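Local coordinates for protein 2'-5' RNA Ligase (Thermus thermophilus, PDB 1IUH) that belongs to the LigT-like proteins of the 2H phosphoesterase superfamily, a fold of antiparallel sheet flanked by helices, at residues 1-12 and 152-162; 78-86 and 139-147. All coordinates share one frame; numbering follows the deposited sequence.

Contact 1 of 2, residues 1-12 and 152-162; sequences MRLFYAVFLPEE and WPVEGFALVRS
Val160 lies over one face of the Phe4 ring, with its CB 4.0 Å from the ring centroid in a CH-pi contact. Phe4 CG sits between its backbone N and carbonyl carbon (chi1 67°), which sets the ring alongside Val160. Phe8 brings its ring edge to the CG2 branch of Val160, with Phe8 CE1 3.7 Å from Val160 CG2. On the other face of the sheet, Leu159 CD1 covers the Tyr5 ring. Tyr5 CD2 meets the edge of the Phe157 ring at CE1, 3.8 Å away. The Tyr5 hydroxyl is hydrogen-bonded to Tyr56 O.

Backbone hydrogen bonds pair Phe4 with Val160 and Ala6 with Ala158, two each. They tie strands 2-8 and 156-162 antiparallel inside the sheet of this 2H fold. Strand 39-47 runs along the other edge of 2-8, where His39, in an H-x-T signature, meets Phe4.

The looser, solvent side is the end with Met1, Arg2 and Arg161. A water takes a bond from Arg161 NE (2.9 Å) and donates one to Ser162 O. Beyond Phe8 strand pairing stops, and another water links Trp152 NE1 to Phe8 O. Trp152 is still buried under Leu9 and Pro10, Pro10 CG lying 3.5 Å from Trp152 CD1.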
loop_
_atom_site.group_PDB
_atom_site.type_symbol
_atom_site.label_atom_id
_atom_site.label_comp_id
_atom_site.label_asym_id
_atom_site.label_seq_id
_atom_site.Cartn_x
_atom_site.Cartn_y
_atom_site.Cartn_z
ATOM N N MET A 1 5.545 17.557 -1.946
ATOM C CA MET A 1 5.173 16.210 -2.427
ATOM C C MET A 1 4.561 15.303 -1.356
ATOM O O MET A 1 5.023 15.197 -0.237
ATOM C CB MET A 1 6.378 15.506 -2.989
ATOM C CG MET A 1 7.256 16.325 -3.912
ATOM S SD MET A 1 8.391 15.243 -4.819
ATOM C CE MET A 1 7.983 15.653 -6.501
ATOM N N ARG A 2 3.497 14.643 -1.728
ATOM C CA ARG A 2 2.820 13.716 -0.861
ATOM C C ARG A 2 3.414 12.378 -1.307
ATOM O O ARG A 2 3.248 11.916 -2.445
ATOM C CB ARG A 2 1.358 13.851 -1.162
ATOM C CG ARG A 2 0.468 12.851 -0.569
ATOM C CD ARG A 2 -0.879 12.996 -1.280
ATOM N NE ARG A 2 -1.892 12.121 -0.710
ATOM C CZ ARG A 2 -2.622 12.422 0.367
ATOM N NH1 ARG A 2 -2.457 13.600 0.997
ATOM N NH2 ARG A 2 -3.493 11.515 0.813
ATOM N N LEU A 3 4.168 11.778 -0.420
ATOM C CA LEU A 3 4.883 10.545 -0.730
ATOM C C LEU A 3 4.498 9.353 0.142
ATOM O O LEU A 3 4.038 9.531 1.279
ATOM C CB LEU A 3 6.368 10.803 -0.507
ATOM C CG LEU A 3 7.037 11.934 -1.297
ATOM C CD1 LEU A 3 8.336 12.298 -0.634
ATOM C CD2 LEU A 3 7.287 11.492 -2.738
ATOM N N PHE A 4 4.708 8.151 -0.396
ATOM C CA PHE A 4 4.505 6.889 0.336
ATOM C C PHE A 4 5.366 5.781 -0.284
ATOM O O PHE A 4 5.802 5.882 -1.448
ATOM C CB PHE A 4 3.021 6.450 0.343
ATOM C CG PHE A 4 2.452 6.054 -1.009
ATOM C CD1 PHE A 4 2.335 4.719 -1.373
ATOM C CD2 PHE A 4 1.976 7.009 -1.908
ATOM C CE1 PHE A 4 1.747 4.336 -2.609
ATOM C CE2 PHE A 4 1.383 6.626 -3.150
ATOM C CZ PHE A 4 1.278 5.278 -3.478
ATOM N N TYR A 5 5.690 4.779 0.535
ATOM C CA TYR A 5 6.389 3.585 0.048
ATOM C C TYR A 5 5.316 2.486 -0.173
ATOM O O TYR A 5 4.390 2.312 0.615
ATOM C CB TYR A 5 7.478 3.054 1.021
ATOM C CG TYR A 5 8.691 3.969 1.200
ATOM C CD1 TYR A 5 8.753 4.830 2.300
ATOM C CD2 TYR A 5 9.796 3.943 0.308
ATOM C CE1 TYR A 5 9.877 5.640 2.533
ATOM C CE2 TYR A 5 10.952 4.773 0.532
ATOM C CZ TYR A 5 10.955 5.609 1.664
ATOM O OH TYR A 5 11.981 6.428 2.023
ATOM N N ALA A 6 5.457 1.734 -1.250
ATOM C CA ALA A 6 4.473 0.729 -1.525
ATOM C C ALA A 6 5.027 -0.424 -2.337
ATOM O O ALA A 6 6.097 -0.331 -2.930
ATOM C CB ALA A 6 3.260 1.384 -2.301
ATOM N N VAL A 7 4.257 -1.502 -2.371
ATOM C CA VAL A 7 4.611 -2.649 -3.163
ATOM C C VAL A 7 3.590 -2.704 -4.309
ATOM O O VAL A 7 2.380 -2.700 -4.058
ATOM C CB VAL A 7 4.481 -3.938 -2.361
ATOM C CG1 VAL A 7 4.450 -5.173 -3.324
ATOM C CG2 VAL A 7 5.557 -4.030 -1.420
ATOM N N PHE A 8 4.062 -2.726 -5.546
ATOM C CA PHE A 8 3.166 -2.893 -6.686
ATOM C C PHE A 8 3.097 -4.393 -6.953
ATOM O O PHE A 8 3.932 -5.179 -6.466
ATOM C CB PHE A 8 3.609 -2.063 -7.894
ATOM C CG PHE A 8 3.248 -0.625 -7.748
ATOM C CD1 PHE A 8 4.202 0.312 -7.338
ATOM C CD2 PHE A 8 1.914 -0.235 -7.878
ATOM C CE1 PHE A 8 3.844 1.614 -7.047
ATOM C CE2 PHE A 8 1.523 1.032 -7.599
ATOM C CZ PHE A 8 2.505 1.991 -7.169
ATOM N N LEU A 9 2.101 -4.787 -7.722
ATOM C CA LEU A 9 1.795 -6.177 -7.865
ATOM C C LEU A 9 1.936 -6.766 -9.240
ATOM O O LEU A 9 1.836 -6.058 -10.253
ATOM C CB LEU A 9 0.370 -6.363 -7.320
ATOM C CG LEU A 9 0.248 -5.572 -6.009
ATOM C CD1 LEU A 9 -1.204 -5.190 -5.737
ATOM C CD2 LEU A 9 0.807 -6.350 -4.856
ATOM N N PRO A 10 2.179 -8.091 -9.302
ATOM C CA PRO A 10 2.330 -8.727 -10.609
ATOM C C PRO A 10 0.979 -9.087 -11.248
ATOM O O PRO A 10 -0.080 -9.117 -10.607
ATOM C CB PRO A 10 3.194 -9.937 -10.294
ATOM C CG PRO A 10 2.628 -10.415 -8.940
ATOM C CD PRO A 10 2.356 -9.074 -8.203
ATOM N N GLU A 11 1.040 -9.349 -12.531
ATOM C CA GLU A 11 -0.124 -9.714 -13.291
ATOM C C GLU A 11 -1.161 -10.683 -12.623
ATOM O O GLU A 11 -2.357 -10.365 -12.498
ATOM C CB GLU A 11 0.399 -10.231 -14.648
ATOM C CG GLU A 11 -0.620 -10.867 -15.553
ATOM C CD GLU A 11 -0.434 -10.418 -16.997
ATOM O OE1 GLU A 11 0.738 -10.358 -17.466
ATOM O OE2 GLU A 11 -1.463 -10.116 -17.670
ATOM N N GLU A 12 -0.747 -11.855 -12.174
ATOM C CA GLU A 12 -1.749 -12.760 -11.620
ATOM C C GLU A 12 -2.437 -12.242 -10.383
ATOM O O GLU A 12 -3.570 -12.655 -10.086
ATOM C CB GLU A 12 -1.134 -14.106 -11.310
ATOM C CG GLU A 12 0.267 -14.172 -11.800
ATOM C CD GLU A 12 1.297 -13.528 -10.874
ATOM O OE1 GLU A 12 1.501 -13.998 -9.738
ATOM O OE2 GLU A 12 1.921 -12.564 -11.333
ATOM N N TRP A 152 2.586 -15.185 -4.073
ATOM C CA TRP A 152 3.349 -14.582 -5.136
ATOM C C TRP A 152 4.669 -14.106 -4.537
ATOM O O TRP A 152 4.780 -13.935 -3.319
ATOM C CB TRP A 152 2.560 -13.443 -5.778
ATOM C CG TRP A 152 2.774 -12.107 -5.192
ATOM C CD1 TRP A 152 3.624 -11.145 -5.661
ATOM C CD2 TRP A 152 1.989 -11.479 -4.171
ATOM N NE1 TRP A 152 3.394 -9.969 -5.026
ATOM C CE2 TRP A 152 2.403 -10.128 -4.107
ATOM C CE3 TRP A 152 0.970 -11.925 -3.310
ATOM C CZ2 TRP A 152 1.836 -9.203 -3.223
ATOM C CZ3 TRP A 152 0.400 -11.025 -2.430
ATOM C CH2 TRP A 152 0.827 -9.672 -2.386
ATOM N N PRO A 153 5.685 -13.906 -5.374
ATOM C CA PRO A 153 7.038 -13.445 -4.991
ATOM C C PRO A 153 7.159 -11.939 -4.875
ATOM O O PRO A 153 7.005 -11.267 -5.876
ATOM C CB PRO A 153 7.932 -13.949 -6.169
ATOM C CG PRO A 153 7.131 -15.111 -6.760
ATOM C CD PRO A 153 5.711 -14.510 -6.722
ATOM N N VAL A 154 7.462 -11.380 -3.708
ATOM C CA VAL A 154 7.652 -9.898 -3.614
ATOM C C VAL A 154 9.137 -9.637 -3.798
ATOM O O VAL A 154 9.931 -10.061 -2.965
ATOM C CB VAL A 154 7.206 -9.324 -2.236
ATOM C CG1 VAL A 154 7.455 -7.855 -2.184
ATOM C CG2 VAL A 154 5.714 -9.625 -1.984
ATOM N N GLU A 155 9.496 -8.952 -4.889
ATOM C CA GLU A 155 10.883 -8.656 -5.267
ATOM C C GLU A 155 11.356 -7.244 -5.065
ATOM O O GLU A 155 12.530 -6.946 -5.308
ATOM C CB GLU A 155 11.091 -8.956 -6.718
ATOM C CG GLU A 155 10.206 -10.004 -7.162
ATOM C CD GLU A 155 10.944 -11.260 -7.452
ATOM O OE1 GLU A 155 11.922 -11.534 -6.700
ATOM O OE2 GLU A 155 10.531 -11.964 -8.425
ATOM N N GLY A 156 10.468 -6.349 -4.652
ATOM C CA GLY A 156 10.915 -4.979 -4.441
ATOM C C GLY A 156 9.767 -4.058 -4.157
ATOM O O GLY A 156 8.635 -4.502 -4.065
ATOM N N PHE A 157 10.054 -2.777 -3.989
ATOM C CA PHE A 157 8.997 -1.809 -3.695
ATOM C C PHE A 157 9.396 -0.446 -4.240
ATOM O O PHE A 157 10.468 -0.298 -4.825
ATOM C CB PHE A 157 8.770 -1.751 -2.199
ATOM C CG PHE A 157 9.970 -1.314 -1.448
ATOM C CD1 PHE A 157 10.075 0.011 -0.952
ATOM C CD2 PHE A 157 11.053 -2.192 -1.262
ATOM C CE1 PHE A 157 11.269 0.438 -0.284
ATOM C CE2 PHE A 157 12.233 -1.761 -0.606
ATOM C CZ PHE A 157 12.343 -0.446 -0.121
ATOM N N ALA A 158 8.563 0.566 -4.044
ATOM C CA ALA A 158 8.876 1.870 -4.596
ATOM C C ALA A 158 8.502 3.047 -3.744
ATOM O O ALA A 158 7.696 2.912 -2.809
ATOM C CB ALA A 158 8.186 2.000 -5.959
ATOM N N LEU A 159 9.096 4.193 -4.091
ATOM C CA LEU A 159 8.849 5.467 -3.466
ATOM C C LEU A 159 8.033 6.087 -4.563
ATOM O O LEU A 159 8.491 6.183 -5.693
ATOM C CB LEU A 159 10.112 6.284 -3.280
ATOM C CG LEU A 159 9.844 7.703 -2.715
ATOM C CD1 LEU A 159 9.110 7.597 -1.360
ATOM C CD2 LEU A 159 11.146 8.487 -2.569
ATOM N N VAL A 160 6.826 6.509 -4.207
ATOM C CA VAL A 160 5.836 7.051 -5.120
ATOM C C VAL A 160 5.261 8.395 -4.676
ATOM O O VAL A 160 5.013 8.629 -3.488
ATOM C CB VAL A 160 4.570 6.066 -5.198
ATOM C CG1 VAL A 160 3.614 6.470 -6.357
ATOM C CG2 VAL A 160 5.026 4.627 -5.259
ATOM N N ARG A 161 5.025 9.260 -5.647
ATOM C CA ARG A 161 4.379 10.530 -5.364
ATOM C C ARG A 161 2.899 10.399 -5.769
ATOM O O ARG A 161 2.565 9.740 -6.733
ATOM C CB ARG A 161 4.993 11.658 -6.181
ATOM C CG ARG A 161 4.396 13.030 -5.806
ATOM C CD ARG A 161 4.741 14.077 -6.828
ATOM N NE ARG A 161 4.301 15.419 -6.453
ATOM C CZ ARG A 161 4.687 16.487 -7.114
ATOM N NH1 ARG A 161 5.488 16.314 -8.156
ATOM N NH2 ARG A 161 4.349 17.695 -6.700
ATOM N N SER A 162 2.018 11.022 -5.022
ATOM C CA SER A 162 0.605 10.993 -5.331
ATOM C C SER A 162 0.203 12.440 -5.457
ATOM O O SER A 162 0.621 13.256 -4.666
ATOM C CB SER A 162 -0.214 10.365 -4.191
ATOM O OG SER A 162 -1.602 10.291 -4.522
HETATM O O HOH W 1 -2.424 8.939 -1.640
HETATM O O HOH W 2 1.983 15.505 -4.728
HETATM O O HOH W 3 5.037 -7.610 -5.289
HETATM O O HOH W 4 6.611 -3.726 -6.364
#

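Contact 2 of 2, residues 78-86 and 139-147; sequences GYFPNEGTP and PAPRVPPVL
Tyr79 OH is gripped from two sources. Val143 N donates to it at 2.8 Å in a nearly straight bond (172°). A water 3.0 Å from Tyr79 OH also bonds to it, and this water donates to Pro144 O at 3.1 Å. The hydroxyl is thereby fixed to the backbone of the 139-147 loop.

Arg142 runs back along the same tyrosine in the reverse direction. Its CD lies over one face of the ring, 3.9 Å from the centroid of Tyr79, in a CH-pi contact. A bend at chi2 (-116°) carries the rest of the chain past the ring. The guanidinium plane stands at 49° to the ring, so this is not a flat stack.

The guanidinium reaches into the turn of the hairpin that joins strands 70-80 and 88-94. Arg142 NH2 donates to Pro81 O at 3.3 Å, bent and tilted from the guanidinium plane. Arg142 NH1 makes a weak bond to Asn82 O at 3.0 Å. Gly84 O lies at the guanidinium edge, modelled too close to NH2 for its distance to be trusted. Pro86 CB covers one face of the group. Nearby, Trp89 stacks on Tyr79, and Trp30 touches both Tyr79 and Pro86.

The partners of the arginine here are carbonyls, not a carboxylate. The carbonyl dipoles of the turn probably offset part of its positive charge.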
loop_
_atom_site.group_PDB
_atom_site.type_symbol
_atom_site.label_atom_id
_atom_site.label_comp_id
_atom_site.label_asym_id
_atom_site.label_seq_id
_atom_site.Cartn_x
_atom_site.Cartn_y
_atom_site.Cartn_z
ATOM N N GLY A 78 -11.756 -7.406 3.499
ATOM C CA GLY A 78 -12.271 -6.758 4.689
ATOM C C GLY A 78 -12.723 -5.324 4.435
ATOM O O GLY A 78 -12.561 -4.825 3.294
ATOM N N TYR A 79 -13.296 -4.667 5.469
ATOM C CA TYR A 79 -13.722 -3.239 5.378
ATOM C C TYR A 79 -13.259 -2.354 6.526
ATOM O O TYR A 79 -12.994 -2.819 7.613
ATOM C CB TYR A 79 -15.245 -3.041 5.345
ATOM C CG TYR A 79 -15.932 -3.762 4.241
ATOM C CD1 TYR A 79 -16.162 -5.128 4.336
ATOM C CD2 TYR A 79 -16.285 -3.101 3.077
ATOM C CE1 TYR A 79 -16.724 -5.821 3.297
ATOM C CE2 TYR A 79 -16.834 -3.778 2.029
ATOM C CZ TYR A 79 -17.063 -5.145 2.132
ATOM O OH TYR A 79 -17.648 -5.846 1.118
ATOM N N PHE A 80 -13.175 -1.064 6.259
ATOM C CA PHE A 80 -12.843 -0.131 7.295
ATOM C C PHE A 80 -13.857 0.972 7.118
ATOM O O PHE A 80 -14.022 1.498 6.028
ATOM C CB PHE A 80 -11.449 0.490 7.157
ATOM C CG PHE A 80 -11.266 1.737 8.032
ATOM C CD1 PHE A 80 -10.993 1.618 9.402
ATOM C CD2 PHE A 80 -11.528 3.026 7.512
ATOM C CE1 PHE A 80 -11.003 2.755 10.225
ATOM C CE2 PHE A 80 -11.542 4.168 8.331
ATOM C CZ PHE A 80 -11.283 4.031 9.685
ATOM N N PRO A 81 -14.581 1.309 8.187
ATOM C CA PRO A 81 -14.489 0.702 9.509
ATOM C C PRO A 81 -15.143 -0.667 9.482
ATOM O O PRO A 81 -16.031 -0.913 8.677
ATOM C CB PRO A 81 -15.257 1.678 10.367
ATOM C CG PRO A 81 -14.941 2.936 9.759
ATOM C CD PRO A 81 -15.145 2.662 8.311
ATOM N N ASN A 82 -14.708 -1.530 10.388
ATOM C CA ASN A 82 -15.188 -2.909 10.520
ATOM C C ASN A 82 -16.714 -3.073 10.689
ATOM O O ASN A 82 -17.275 -4.093 10.280
ATOM C CB ASN A 82 -14.461 -3.542 11.713
ATOM C CG ASN A 82 -14.270 -5.028 11.567
ATOM O OD1 ASN A 82 -15.230 -5.796 11.609
ATOM N ND2 ASN A 82 -13.016 -5.449 11.390
ATOM N N GLU A 83 -17.362 -2.098 11.334
ATOM C CA GLU A 83 -18.809 -2.095 11.555
ATOM C C GLU A 83 -19.344 -0.718 11.176
ATOM O O GLU A 83 -18.647 0.285 11.321
ATOM C CB GLU A 83 -19.124 -2.423 13.007
ATOM C CG GLU A 83 -18.602 -3.804 13.381
ATOM C CD GLU A 83 -18.596 -4.066 14.884
ATOM O OE1 GLU A 83 -18.172 -3.159 15.645
ATOM O OE2 GLU A 83 -18.999 -5.184 15.309
ATOM N N GLY A 84 -20.568 -0.679 10.641
ATOM C CA GLY A 84 -21.158 0.584 10.211
ATOM C C GLY A 84 -20.846 0.927 8.753
ATOM O O GLY A 84 -20.282 0.096 8.027
ATOM N N THR A 85 -21.219 2.129 8.312
ATOM C CA THR A 85 -20.934 2.525 6.940
ATOM C C THR A 85 -19.443 2.266 6.681
ATOM O O THR A 85 -18.593 2.770 7.432
ATOM C CB THR A 85 -21.168 4.032 6.711
ATOM O OG1 THR A 85 -22.408 4.434 7.293
ATOM C CG2 THR A 85 -21.214 4.340 5.228
ATOM N N PRO A 86 -19.097 1.500 5.608
ATOM C CA PRO A 86 -17.684 1.232 5.322
ATOM C C PRO A 86 -17.092 2.444 4.581
ATOM O O PRO A 86 -17.819 3.242 4.010
ATOM C CB PRO A 86 -17.749 -0.015 4.458
ATOM C CG PRO A 86 -18.904 0.296 3.569
ATOM C CD PRO A 86 -19.936 1.001 4.499
ATOM N N PRO A 139 -23.775 5.843 -0.874
ATOM C CA PRO A 139 -24.250 4.579 -0.286
ATOM C C PRO A 139 -24.025 3.297 -1.138
ATOM O O PRO A 139 -24.386 3.218 -2.314
ATOM C CB PRO A 139 -25.736 4.870 -0.016
ATOM C CG PRO A 139 -25.798 6.413 0.095
ATOM C CD PRO A 139 -24.843 6.862 -0.968
ATOM N N ALA A 140 -23.443 2.284 -0.528
ATOM C CA ALA A 140 -23.219 1.037 -1.206
ATOM C C ALA A 140 -23.151 -0.036 -0.143
ATOM O O ALA A 140 -22.779 0.234 0.978
ATOM C CB ALA A 140 -21.922 1.089 -2.022
ATOM N N PRO A 141 -23.540 -1.273 -0.478
ATOM C CA PRO A 141 -23.487 -2.327 0.539
ATOM C C PRO A 141 -22.194 -3.175 0.606
ATOM O O PRO A 141 -21.425 -3.232 -0.347
ATOM C CB PRO A 141 -24.666 -3.209 0.155
ATOM C CG PRO A 141 -24.599 -3.183 -1.319
ATOM C CD PRO A 141 -24.404 -1.687 -1.604
ATOM N N ARG A 142 -21.982 -3.809 1.754
ATOM C CA ARG A 142 -20.900 -4.753 1.903
ATOM C C ARG A 142 -21.290 -5.867 0.930
ATOM O O ARG A 142 -22.463 -6.062 0.620
ATOM C CB ARG A 142 -20.896 -5.405 3.294
ATOM C CG ARG A 142 -20.982 -4.447 4.437
ATOM C CD ARG A 142 -19.753 -4.452 5.343
ATOM N NE ARG A 142 -19.820 -3.266 6.209
ATOM C CZ ARG A 142 -18.928 -2.970 7.154
ATOM N NH1 ARG A 142 -17.892 -3.787 7.361
ATOM N NH2 ARG A 142 -19.061 -1.866 7.877
ATOM N N VAL A 143 -20.302 -6.616 0.494
ATOM C CA VAL A 143 -20.486 -7.765 -0.401
ATOM C C VAL A 143 -19.821 -8.900 0.385
ATOM O O VAL A 143 -18.882 -8.643 1.138
ATOM C CB VAL A 143 -19.691 -7.560 -1.696
ATOM C CG1 VAL A 143 -19.429 -8.921 -2.359
ATOM C CG2 VAL A 143 -20.423 -6.582 -2.603
ATOM N N PRO A 144 -20.246 -10.160 0.204
ATOM C CA PRO A 144 -19.591 -11.235 0.978
ATOM C C PRO A 144 -18.083 -11.271 0.839
ATOM O O PRO A 144 -17.501 -10.708 -0.092
ATOM C CB PRO A 144 -20.202 -12.521 0.427
ATOM C CG PRO A 144 -21.547 -12.103 -0.103
ATOM C CD PRO A 144 -21.248 -10.711 -0.730
ATOM N N PRO A 145 -17.425 -11.933 1.779
ATOM C CA PRO A 145 -15.966 -12.051 1.761
ATOM C C PRO A 145 -15.467 -12.695 0.478
ATOM O O PRO A 145 -16.178 -13.478 -0.126
ATOM C CB PRO A 145 -15.681 -12.925 2.971
ATOM C CG PRO A 145 -16.830 -12.552 3.947
ATOM C CD PRO A 145 -18.021 -12.401 3.048
ATOM N N VAL A 146 -14.262 -12.337 0.043
ATOM C CA VAL A 146 -13.669 -12.960 -1.139
ATOM C C VAL A 146 -12.366 -13.641 -0.677
ATOM O O VAL A 146 -11.426 -12.940 -0.249
ATOM C CB VAL A 146 -13.281 -11.950 -2.264
ATOM C CG1 VAL A 146 -12.456 -12.672 -3.329
ATOM C CG2 VAL A 146 -14.503 -11.374 -2.923
ATOM N N LEU A 147 -12.318 -14.978 -0.733
ATOM C CA LEU A 147 -11.106 -15.710 -0.341
ATOM C C LEU A 147 -10.199 -15.818 -1.519
ATOM O O LEU A 147 -10.664 -16.070 -2.634
ATOM C CB LEU A 147 -11.437 -17.096 0.146
ATOM C CG LEU A 147 -12.413 -16.971 1.304
ATOM C CD1 LEU A 147 -12.478 -18.328 2.052
ATOM C CD2 LEU A 147 -11.943 -15.835 2.262
HETATM O O HOH W 5 -15.886 -8.218 0.674
#

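Contact 1 is core and contact 2 is surface. Their centres are 25 Å apart, their nearest atoms are about 11 Å apart, and they do not touch. They share one sheet, in which strands 150-164 and 70-80 are neighbours. Contact 1 joins two strands inside that sheet, whereas contact 2 joins the end of strand 70-80 and the turn after it to a loop without regular structure. The chemistry follows the place. Strand pairing and apolar side chains dominate residues 1-12 with 152-162. Residues 78-86 with 139-147 rely on one tyrosine and one arginine that seek backbone atoms. Along the chain, contact 2 is nested within the loop that contact 1 closes.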